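Local coordinates for beta-N-acetylhexosaminidase (Thermotoga neapolitana, PDB 5BZA), which probably hydrolyses terminal non-reducing N-acetyl-D-hexosamine residues of N-acetyl-beta-D-hexosaminides, as a member of glycosyl hydrolase family 3, at residues 3-8 with 286-291; 256-261 with 281-286; 426-431 with 460-465. All coordinates share one frame; numbering follows the deposited sequence.

Contact 1: 3-8 with 286-291; sequences VDLGKL and ESLKKL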
loop_
_atom_site.group_PDB
_atom_site.type_symbol
_atom_site.label_atom_id
_atom_site.label_comp_id
_atom_site.label_asym_id
_atom_site.label_seq_id
_atom_site.Cartn_x
_atom_site.Cartn_y
_atom_site.Cartn_z
ATOM N N VAL B 3 -7.265 -36.004 11.355
ATOM C CA VAL B 3 -7.275 -34.705 12.032
ATOM C C VAL B 3 -7.028 -33.647 10.942
ATOM O O VAL B 3 -7.093 -32.431 11.187
ATOM C CB VAL B 3 -6.230 -34.647 13.196
ATOM C CG1 VAL B 3 -6.048 -33.227 13.757
ATOM C CG2 VAL B 3 -6.687 -35.536 14.333
ATOM N N ASP B 4 -6.785 -34.116 9.715
ATOM C CA ASP B 4 -6.475 -33.210 8.611
ATOM C C ASP B 4 -7.650 -32.817 7.715
ATOM O O ASP B 4 -7.419 -32.298 6.622
ATOM C CB ASP B 4 -5.430 -33.861 7.688
ATOM C CG ASP B 4 -4.037 -33.850 8.263
ATOM O OD1 ASP B 4 -3.762 -32.997 9.137
ATOM O OD2 ASP B 4 -3.210 -34.687 7.822
ATOM N N LEU B 5 -8.889 -32.910 8.190
ATOM C CA LEU B 5 -9.992 -32.623 7.274
ATOM C C LEU B 5 -10.122 -31.138 7.019
ATOM O O LEU B 5 -10.777 -30.717 6.029
ATOM C CB LEU B 5 -11.312 -33.169 7.831
ATOM C CG LEU B 5 -11.297 -34.686 7.779
ATOM C CD1 LEU B 5 -12.589 -35.249 8.305
ATOM C CD2 LEU B 5 -11.087 -35.064 6.320
ATOM N N GLY B 6 -9.443 -30.358 7.870
ATOM C CA GLY B 6 -9.415 -28.922 7.763
ATOM C C GLY B 6 -8.690 -28.534 6.503
ATOM O O GLY B 6 -8.904 -27.462 5.954
ATOM N N LYS B 7 -7.843 -29.426 6.010
ATOM C CA LYS B 7 -7.168 -29.139 4.752
ATOM C C LYS B 7 -8.151 -29.019 3.584
ATOM O O LYS B 7 -7.842 -28.428 2.559
ATOM C CB LYS B 7 -6.091 -30.186 4.496
ATOM C CG LYS B 7 -4.974 -30.003 5.532
ATOM C CD LYS B 7 -3.750 -30.854 5.333
ATOM C CE LYS B 7 -2.760 -30.531 6.446
ATOM N NZ LYS B 7 -1.513 -31.337 6.386
ATOM N N LEU B 8 -9.361 -29.516 3.757
ATOM C CA LEU B 8 -10.307 -29.423 2.660
ATOM C C LEU B 8 -11.144 -28.150 2.757
ATOM O O LEU B 8 -12.167 -28.025 2.078
ATOM C CB LEU B 8 -11.227 -30.658 2.623
ATOM C CG LEU B 8 -10.738 -31.838 1.769
ATOM C CD1 LEU B 8 -9.380 -32.300 2.239
ATOM C CD2 LEU B 8 -11.746 -33.012 1.717
ATOM N N GLU B 286 -18.594 -30.563 9.916
ATOM C CA GLU B 286 -19.191 -31.744 10.531
ATOM C C GLU B 286 -19.868 -32.502 9.398
ATOM O O GLU B 286 -19.821 -33.746 9.334
ATOM C CB GLU B 286 -20.189 -31.399 11.655
ATOM C CG GLU B 286 -19.532 -30.874 12.980
ATOM C CD GLU B 286 -18.473 -31.821 13.613
ATOM O OE1 GLU B 286 -18.734 -33.046 13.764
ATOM O OE2 GLU B 286 -17.381 -31.316 13.998
ATOM N N SER B 287 -20.440 -31.737 8.470
ATOM C CA SER B 287 -21.135 -32.354 7.351
ATOM C C SER B 287 -20.140 -33.231 6.600
ATOM O O SER B 287 -20.441 -34.409 6.305
ATOM C CB SER B 287 -21.771 -31.314 6.447
ATOM O OG SER B 287 -22.498 -31.971 5.442
ATOM N N LEU B 288 -18.935 -32.703 6.363
ATOM C CA LEU B 288 -17.969 -33.468 5.598
ATOM C C LEU B 288 -17.749 -34.780 6.315
ATOM O O LEU B 288 -17.854 -35.865 5.711
ATOM C CB LEU B 288 -16.656 -32.725 5.444
ATOM C CG LEU B 288 -15.571 -33.532 4.726
ATOM C CD1 LEU B 288 -16.064 -33.867 3.331
ATOM C CD2 LEU B 288 -14.265 -32.707 4.663
ATOM N N LYS B 289 -17.542 -34.689 7.623
ATOM C CA LYS B 289 -17.215 -35.878 8.393
ATOM C C LYS B 289 -18.336 -36.901 8.321
ATOM O O LYS B 289 -18.081 -38.086 8.138
ATOM C CB LYS B 289 -16.940 -35.529 9.835
ATOM C CG LYS B 289 -15.521 -35.105 10.081
ATOM C CD LYS B 289 -15.377 -34.699 11.517
ATOM C CE LYS B 289 -15.813 -35.813 12.427
ATOM N NZ LYS B 289 -14.627 -36.559 12.923
ATOM N N LYS B 290 -19.576 -36.430 8.408
ATOM C CA LYS B 290 -20.697 -37.339 8.362
ATOM C C LYS B 290 -20.632 -38.115 7.050
ATOM O O LYS B 290 -20.709 -39.348 7.058
ATOM C CB LYS B 290 -22.023 -36.589 8.462
ATOM C CG LYS B 290 -23.242 -37.501 8.324
ATOM C CD LYS B 290 -24.535 -36.676 8.237
ATOM C CE LYS B 290 -25.697 -37.453 7.606
ATOM N NZ LYS B 290 -26.908 -36.574 7.424
ATOM N N LEU B 291 -20.447 -37.386 5.944
ATOM C CA LEU B 291 -20.498 -37.969 4.608
ATOM C C LEU B 291 -19.319 -38.887 4.403
ATOM O O LEU B 291 -19.352 -39.769 3.551
ATOM C CB LEU B 291 -20.528 -36.870 3.542
ATOM C CG LEU B 291 -21.742 -35.953 3.665
ATOM C CD1 LEU B 291 -21.816 -34.869 2.592
ATOM C CD2 LEU B 291 -22.976 -36.840 3.587
#
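Leu5 meets Leu288 and Lys289 where the two ends of the TIM-barrel domain come together: residues 3-8 lead into the first barrel strand, 9-13, and residues 286-291 belong to helix 281-293, which follows the last strand, 273-275. Here the barrel's closure, where strand 273-275 lies beside strand 9-13, is matched by side-chain packing outside the strands, and Leu5 can be traced outward as an example. Its CB lies 3.5 Å from Tyr285 OH, one helical turn before Lys289. CG stands anti to the carbonyl carbon (chi1 -70°), a setting that carries the branch toward the helix, where the two methyls part company. CD1 presses on the CG of Lys289 at 3.4 Å, tighter than ordinary van der Waals contact, with the leucine side chain and the lysine chain crossing at about a right angle. CD2 turns instead to Leu288 CD2, a looser meeting at 4.3 Å.

The same Leu288 methyl also meets Leu8, just after the 3-10 segment, so one helix residue touches both leucines of the N-terminal segment. The grip here is apolar, and helix 299-314 adds to it, with Val302 touching both Leu5 and Leu8. Backbone bonding stays local: Leu8 N donates to Leu5 O. The last of these meetings is Leu8 CD2 against Leu288 CD2, at 3.9 Å, the two side chains again perpendicular.

Contact 2: 256-261 with 281-286; sequences FSVEEA and LPVYYE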
loop_
_atom_site.group_PDB
_atom_site.type_symbol
_atom_site.label_atom_id
_atom_site.label_comp_id
_atom_site.label_asym_id
_atom_site.label_seq_id
_atom_site.Cartn_x
_atom_site.Cartn_y
_atom_site.Cartn_z
ATOM N N PHE B 256 -29.285 -26.286 -3.025
ATOM C CA PHE B 256 -28.698 -27.500 -2.525
ATOM C C PHE B 256 -28.524 -27.383 -1.028
ATOM O O PHE B 256 -28.420 -26.285 -0.484
ATOM C CB PHE B 256 -27.361 -27.787 -3.234
ATOM C CG PHE B 256 -27.492 -27.922 -4.739
ATOM C CD1 PHE B 256 -27.499 -26.799 -5.553
ATOM C CD2 PHE B 256 -27.709 -29.166 -5.326
ATOM C CE1 PHE B 256 -27.675 -26.905 -6.924
ATOM C CE2 PHE B 256 -27.894 -29.284 -6.697
ATOM C CZ PHE B 256 -27.871 -28.156 -7.493
ATOM N N SER B 257 -28.504 -28.520 -0.353
ATOM C CA SER B 257 -28.244 -28.514 1.064
ATOM C C SER B 257 -26.739 -28.455 1.232
ATOM O O SER B 257 -25.998 -28.787 0.280
ATOM C CB SER B 257 -28.815 -29.766 1.733
ATOM O OG SER B 257 -28.030 -30.921 1.438
ATOM N N VAL B 258 -26.289 -28.020 2.412
ATOM C CA VAL B 258 -24.872 -28.028 2.746
ATOM C C VAL B 258 -24.313 -29.426 2.484
ATOM O O VAL B 258 -23.244 -29.601 1.876
ATOM C CB VAL B 258 -24.590 -27.662 4.256
ATOM C CG1 VAL B 258 -23.142 -27.981 4.612
ATOM C CG2 VAL B 258 -24.912 -26.189 4.566
ATOM N N GLU B 259 -25.061 -30.423 2.938
ATOM C CA GLU B 259 -24.621 -31.803 2.829
ATOM C C GLU B 259 -24.480 -32.153 1.318
ATOM O O GLU B 259 -23.513 -32.811 0.894
ATOM C CB GLU B 259 -25.629 -32.720 3.534
ATOM C CG GLU B 259 -25.206 -34.174 3.675
ATOM C CD GLU B 259 -26.395 -35.135 3.803
ATOM O OE1 GLU B 259 -27.319 -35.074 2.934
ATOM O OE2 GLU B 259 -26.430 -35.898 4.807
ATOM N N GLU B 260 -25.425 -31.673 0.508
ATOM C CA GLU B 260 -25.396 -31.911 -0.940
ATOM C C GLU B 260 -24.185 -31.186 -1.584
ATOM O O GLU B 260 -23.427 -31.776 -2.374
ATOM C CB GLU B 260 -26.719 -31.460 -1.588
ATOM C CG GLU B 260 -27.937 -32.411 -1.411
ATOM C CD GLU B 260 -29.250 -31.733 -1.843
ATOM O OE1 GLU B 260 -29.258 -30.484 -1.842
ATOM O OE2 GLU B 260 -30.268 -32.405 -2.190
ATOM N N ALA B 261 -24.006 -29.910 -1.246
ATOM C CA ALA B 261 -22.868 -29.130 -1.756
ATOM C C ALA B 261 -21.535 -29.817 -1.468
ATOM O O ALA B 261 -20.691 -29.988 -2.362
ATOM C CB ALA B 261 -22.878 -27.738 -1.162
ATOM N N LEU B 281 -17.641 -22.726 9.224
ATOM C CA LEU B 281 -16.759 -23.884 9.122
ATOM C C LEU B 281 -17.269 -25.112 9.905
ATOM O O LEU B 281 -17.254 -26.209 9.369
ATOM C CB LEU B 281 -15.346 -23.525 9.567
ATOM C CG LEU B 281 -14.331 -24.669 9.498
ATOM C CD1 LEU B 281 -14.340 -25.306 8.121
ATOM C CD2 LEU B 281 -12.939 -24.150 9.820
ATOM N N PRO B 282 -17.743 -24.933 11.156
ATOM C CA PRO B 282 -18.198 -26.151 11.842
ATOM C C PRO B 282 -19.331 -26.928 11.103
ATOM O O PRO B 282 -19.179 -28.141 10.912
ATOM C CB PRO B 282 -18.672 -25.626 13.201
ATOM C CG PRO B 282 -17.861 -24.402 13.426
ATOM C CD PRO B 282 -17.739 -23.766 12.062
ATOM N N VAL B 283 -20.417 -26.275 10.702
ATOM C CA VAL B 283 -21.475 -26.995 9.970
ATOM C C VAL B 283 -20.897 -27.793 8.807
ATOM O O VAL B 283 -20.919 -29.034 8.820
ATOM C CB VAL B 283 -22.560 -26.074 9.446
ATOM C CG1 VAL B 283 -23.552 -26.886 8.696
ATOM C CG2 VAL B 283 -23.235 -25.399 10.620
ATOM N N TYR B 284 -20.330 -27.089 7.832
ATOM C CA TYR B 284 -19.715 -27.763 6.704
ATOM C C TYR B 284 -18.749 -28.834 7.152
ATOM O O TYR B 284 -18.787 -29.960 6.641
ATOM C CB TYR B 284 -19.022 -26.757 5.818
ATOM C CG TYR B 284 -19.990 -25.947 5.029
ATOM C CD1 TYR B 284 -20.669 -24.900 5.623
ATOM C CD2 TYR B 284 -20.244 -26.234 3.689
ATOM C CE1 TYR B 284 -21.565 -24.131 4.914
ATOM C CE2 TYR B 284 -21.130 -25.466 2.961
ATOM C CZ TYR B 284 -21.797 -24.417 3.587
ATOM O OH TYR B 284 -22.703 -23.643 2.895
ATOM N N TYR B 285 -17.926 -28.508 8.145
ATOM C CA TYR B 285 -16.897 -29.439 8.596
ATOM C C TYR B 285 -17.578 -30.726 9.071
ATOM O O TYR B 285 -17.185 -31.850 8.695
ATOM C CB TYR B 285 -16.041 -28.830 9.733
ATOM C CG TYR B 285 -14.851 -29.671 10.126
ATOM C CD1 TYR B 285 -13.631 -29.494 9.487
ATOM C CD2 TYR B 285 -14.941 -30.640 11.121
ATOM C CE1 TYR B 285 -12.531 -30.257 9.822
ATOM C CE2 TYR B 285 -13.840 -31.421 11.462
ATOM C CZ TYR B 285 -12.636 -31.209 10.816
ATOM O OH TYR B 285 -11.530 -31.948 11.129
ATOM N N GLU B 286 -18.594 -30.563 9.916
ATOM C CA GLU B 286 -19.191 -31.744 10.531
ATOM C C GLU B 286 -19.868 -32.502 9.398
ATOM O O GLU B 286 -19.821 -33.746 9.334
ATOM C CB GLU B 286 -20.189 -31.399 11.655
ATOM C CG GLU B 286 -19.532 -30.874 12.980
ATOM C CD GLU B 286 -18.473 -31.821 13.613
ATOM O OE1 GLU B 286 -18.734 -33.046 13.764
ATOM O OE2 GLU B 286 -17.381 -31.316 13.998
#
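Val258 sets a methyl group over the ring of Tyr284, a CH-pi contact between the first turn of helix 258-268 and helix 281-293. CG1 stands 3.6 Å from the ring centroid and only 15° off the ring normal, displaced toward the CD2-CE2 side. The second methyl, CG2, follows the ring outward and comes within 3.7 Å of Tyr284 CZ, so the forked valine lies along one face, CG1 near the middle and CG2 toward the hydroxyl end. With CG1 anti to the backbone N (chi1 168°), both branches can touch the same ring.

The packing slackens toward solvent. There Val283, an exposed residue, offers its CG1 to Val258 CG1 at 4.2 Å, a plain apolar contact at the margin. A leucine in place of Tyr284 would probably deprive both Val258 methyls of the flat surface they lie on and open a gap between the two helix starts.

Valine occupies its position in a well-defined helix start. Ser257 and Glu260 form a capping box: Glu260 N donates to Ser257 OG at 2.9 Å, and Ser257 N returns a bond to Glu260 OE1.

In the barrel the two helices come one after the other, on either side of strand 273-275 in the chain; Tyr284 reaches beyond their interface to Met247 and to Phe9 of strand 9-13.

Contact 3: 426-431 with 460-465; sequences IYFIIR and QHLLGR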
loop_
_atom_site.group_PDB
_atom_site.type_symbol
_atom_site.label_atom_id
_atom_site.label_comp_id
_atom_site.label_asym_id
_atom_site.label_seq_id
_atom_site.Cartn_x
_atom_site.Cartn_y
_atom_site.Cartn_z
ATOM N N ILE B 426 -6.434 5.358 34.090
ATOM C CA ILE B 426 -5.270 4.696 33.520
ATOM C C ILE B 426 -4.654 5.662 32.545
ATOM O O ILE B 426 -5.353 6.209 31.668
ATOM C CB ILE B 426 -5.633 3.374 32.832
ATOM C CG1 ILE B 426 -6.393 2.477 33.813
ATOM C CG2 ILE B 426 -4.376 2.649 32.374
ATOM C CD1 ILE B 426 -6.681 1.091 33.280
ATOM N N TYR B 427 -3.348 5.884 32.727
ATOM C CA TYR B 427 -2.601 6.807 31.900
ATOM C C TYR B 427 -1.918 6.036 30.794
ATOM O O TYR B 427 -1.093 5.138 31.051
ATOM C CB TYR B 427 -1.565 7.591 32.726
ATOM C CG TYR B 427 -2.238 8.518 33.691
ATOM C CD1 TYR B 427 -2.675 9.769 33.268
ATOM C CD2 TYR B 427 -2.468 8.141 35.015
ATOM C CE1 TYR B 427 -3.331 10.612 34.113
ATOM C CE2 TYR B 427 -3.127 9.003 35.900
ATOM C CZ TYR B 427 -3.551 10.231 35.436
ATOM O OH TYR B 427 -4.194 11.107 36.281
ATOM N N PHE B 428 -2.267 6.390 29.563
ATOM C CA PHE B 428 -1.612 5.796 28.416
ATOM C C PHE B 428 -0.618 6.811 27.899
ATOM O O PHE B 428 -1.008 7.809 27.281
ATOM C CB PHE B 428 -2.631 5.395 27.316
ATOM C CG PHE B 428 -3.557 4.263 27.710
ATOM C CD1 PHE B 428 -4.646 4.491 28.545
ATOM C CD2 PHE B 428 -3.358 2.970 27.212
ATOM C CE1 PHE B 428 -5.519 3.440 28.904
ATOM C CE2 PHE B 428 -4.228 1.911 27.568
ATOM C CZ PHE B 428 -5.298 2.150 28.417
ATOM N N ILE B 429 0.666 6.575 28.145
ATOM C CA ILE B 429 1.658 7.521 27.658
ATOM C C ILE B 429 2.114 7.104 26.281
ATOM O O ILE B 429 2.854 6.142 26.124
ATOM C CB ILE B 429 2.872 7.698 28.629
ATOM C CG1 ILE B 429 2.459 8.610 29.798
ATOM C CG2 ILE B 429 3.960 8.504 27.933
ATOM C CD1 ILE B 429 2.050 7.921 31.073
ATOM N N ILE B 430 1.618 7.822 25.283
ATOM C CA ILE B 430 1.701 7.333 23.918
ATOM C C ILE B 430 2.693 8.039 23.002
ATOM O O ILE B 430 2.922 7.581 21.893
ATOM C CB ILE B 430 0.303 7.347 23.253
ATOM C CG1 ILE B 430 -0.241 8.767 23.111
ATOM C CG2 ILE B 430 -0.641 6.443 24.024
ATOM C CD1 ILE B 430 -1.557 8.799 22.317
ATOM N N ARG B 431 3.228 9.180 23.429
ATOM C CA ARG B 431 4.301 9.835 22.680
ATOM C C ARG B 431 5.582 9.815 23.483
ATOM O O ARG B 431 6.322 8.835 23.464
ATOM C CB ARG B 431 3.953 11.264 22.314
ATOM C CG ARG B 431 2.992 11.339 21.215
ATOM C CD ARG B 431 3.269 12.539 20.404
ATOM N NE ARG B 431 4.647 12.443 19.938
ATOM C CZ ARG B 431 5.129 13.115 18.899
ATOM N NH1 ARG B 431 4.324 13.903 18.187
ATOM N NH2 ARG B 431 6.407 12.987 18.562
ATOM N N GLN B 460 -4.890 -5.084 24.723
ATOM C CA GLN B 460 -4.706 -6.531 24.894
ATOM C C GLN B 460 -3.898 -6.867 26.138
ATOM O O GLN B 460 -4.247 -7.783 26.916
ATOM C CB GLN B 460 -4.013 -7.141 23.678
ATOM C CG GLN B 460 -4.937 -7.480 22.512
ATOM C CD GLN B 460 -4.245 -8.332 21.456
ATOM O OE1 GLN B 460 -3.028 -8.245 21.274
ATOM N NE2 GLN B 460 -5.026 -9.171 20.753
ATOM N N HIS B 461 -2.827 -6.105 26.332
ATOM C CA HIS B 461 -1.915 -6.335 27.444
ATOM C C HIS B 461 -2.600 -6.010 28.751
ATOM O O HIS B 461 -2.462 -6.721 29.738
ATOM C CB HIS B 461 -0.636 -5.515 27.274
ATOM C CG HIS B 461 0.477 -6.299 26.651
ATOM N ND1 HIS B 461 1.257 -7.182 27.368
ATOM C CD2 HIS B 461 0.931 -6.349 25.377
ATOM C CE1 HIS B 461 2.123 -7.762 26.557
ATOM N NE2 HIS B 461 1.953 -7.267 25.343
ATOM N N LEU B 462 -3.365 -4.932 28.717
ATOM C CA LEU B 462 -4.125 -4.481 29.854
ATOM C C LEU B 462 -5.034 -5.576 30.338
ATOM O O LEU B 462 -4.999 -5.933 31.521
ATOM C CB LEU B 462 -4.938 -3.248 29.477
ATOM C CG LEU B 462 -5.649 -2.500 30.594
ATOM C CD1 LEU B 462 -4.600 -2.080 31.626
ATOM C CD2 LEU B 462 -6.361 -1.271 30.033
ATOM N N LEU B 463 -5.826 -6.136 29.417
ATOM C CA LEU B 463 -6.732 -7.238 29.759
ATOM C C LEU B 463 -5.997 -8.564 29.969
ATOM O O LEU B 463 -6.473 -9.437 30.693
ATOM C CB LEU B 463 -7.799 -7.392 28.678
ATOM C CG LEU B 463 -8.758 -6.192 28.639
ATOM C CD1 LEU B 463 -9.694 -6.218 27.436
ATOM C CD2 LEU B 463 -9.564 -6.154 29.928
ATOM N N GLY B 464 -4.793 -8.678 29.414
ATOM C CA GLY B 464 -4.034 -9.911 29.516
ATOM C C GLY B 464 -2.969 -9.889 30.601
ATOM O O GLY B 464 -3.235 -10.127 31.787
ATOM N N ARG B 465 -1.750 -9.587 30.184
ATOM C CA ARG B 465 -0.580 -9.754 31.032
ATOM C C ARG B 465 -0.480 -8.731 32.210
ATOM O O ARG B 465 0.001 -9.070 33.296
ATOM C CB ARG B 465 0.670 -9.702 30.135
ATOM C CG ARG B 465 1.825 -8.965 30.756
ATOM C CD ARG B 465 2.923 -8.615 29.772
ATOM N NE ARG B 465 3.958 -7.815 30.434
ATOM C CZ ARG B 465 4.015 -6.486 30.380
ATOM N NH1 ARG B 465 3.094 -5.817 29.695
ATOM N NH2 ARG B 465 4.989 -5.823 31.004
#
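The carbonyl oxygen of Leu462, the residue that carries the helix side of this contact, is hydrogen-bonded to OG of Ser467, the C-terminal residue. A second polar tie marks the end of the helix: Gly464 N reaches back to both Gln460 O and His461 O, though each bond is weak. At Gly464 the backbone leaves helical angles, and a CB there would come too close to Gln460 O, consistent with a glycine at this point.

The contact itself is apolar and rests on one leucine. Leu462 sends its CG anti to the backbone N (chi1 -171°), directing the forked end toward the sheet. CD2 then touches two strand residues, 4.0 Å from Ile426 CD1 and 3.9 Å from Phe428 CZ. Ile426 and Leu462 reach toward each other tip to tip, the isoleucine extended through CG1, and Leu462 CD1 also approaches Ile426 CD1, at 4.1 Å. Phe428 receives the methyl differently: it arrives at the ring edge, near the ring plane, with the two side chains crossing at about a right angle. Beside Leu462, His461, which binds zinc in this protein but carries no metal in this chain, gives a weak hydrogen bond from NE2 to Glu330 O.

This is a helix laid on a largely parallel sheet, as in many alpha/beta domains. Strand 425-429 runs between 399-404 and 443-446 and is parallel to both, and helix 452-463 follows the latter strand in the chain; Leu462 also touches Phe401 of strand 399-404, while Gln460 and Leu463 lean on Phe377 of helix 364-377.

In the fold
Contacts 1 and 2 use successive parts of one helix, 281-293, and share Glu286; their centres lie 10 Å apart. Contact 1 joins that helix to the chain's start and is buried; contact 2, nested within the loop closed by contact 1, joins it to the preceding barrel helix and is partly open. A salt bridge, Lys290 NZ to Glu259 OE2 at 2.7 Å, ties them. Contact 3, centred about 41 Å from contact 1, belongs to the C-terminal domain and is buried. All three are apolar, yet the partners differ: aliphatic groups in the barrel seam, a methyl over a ring face in contact 2, and in contact 3 one leucine against an isoleucine tip and a ring edge.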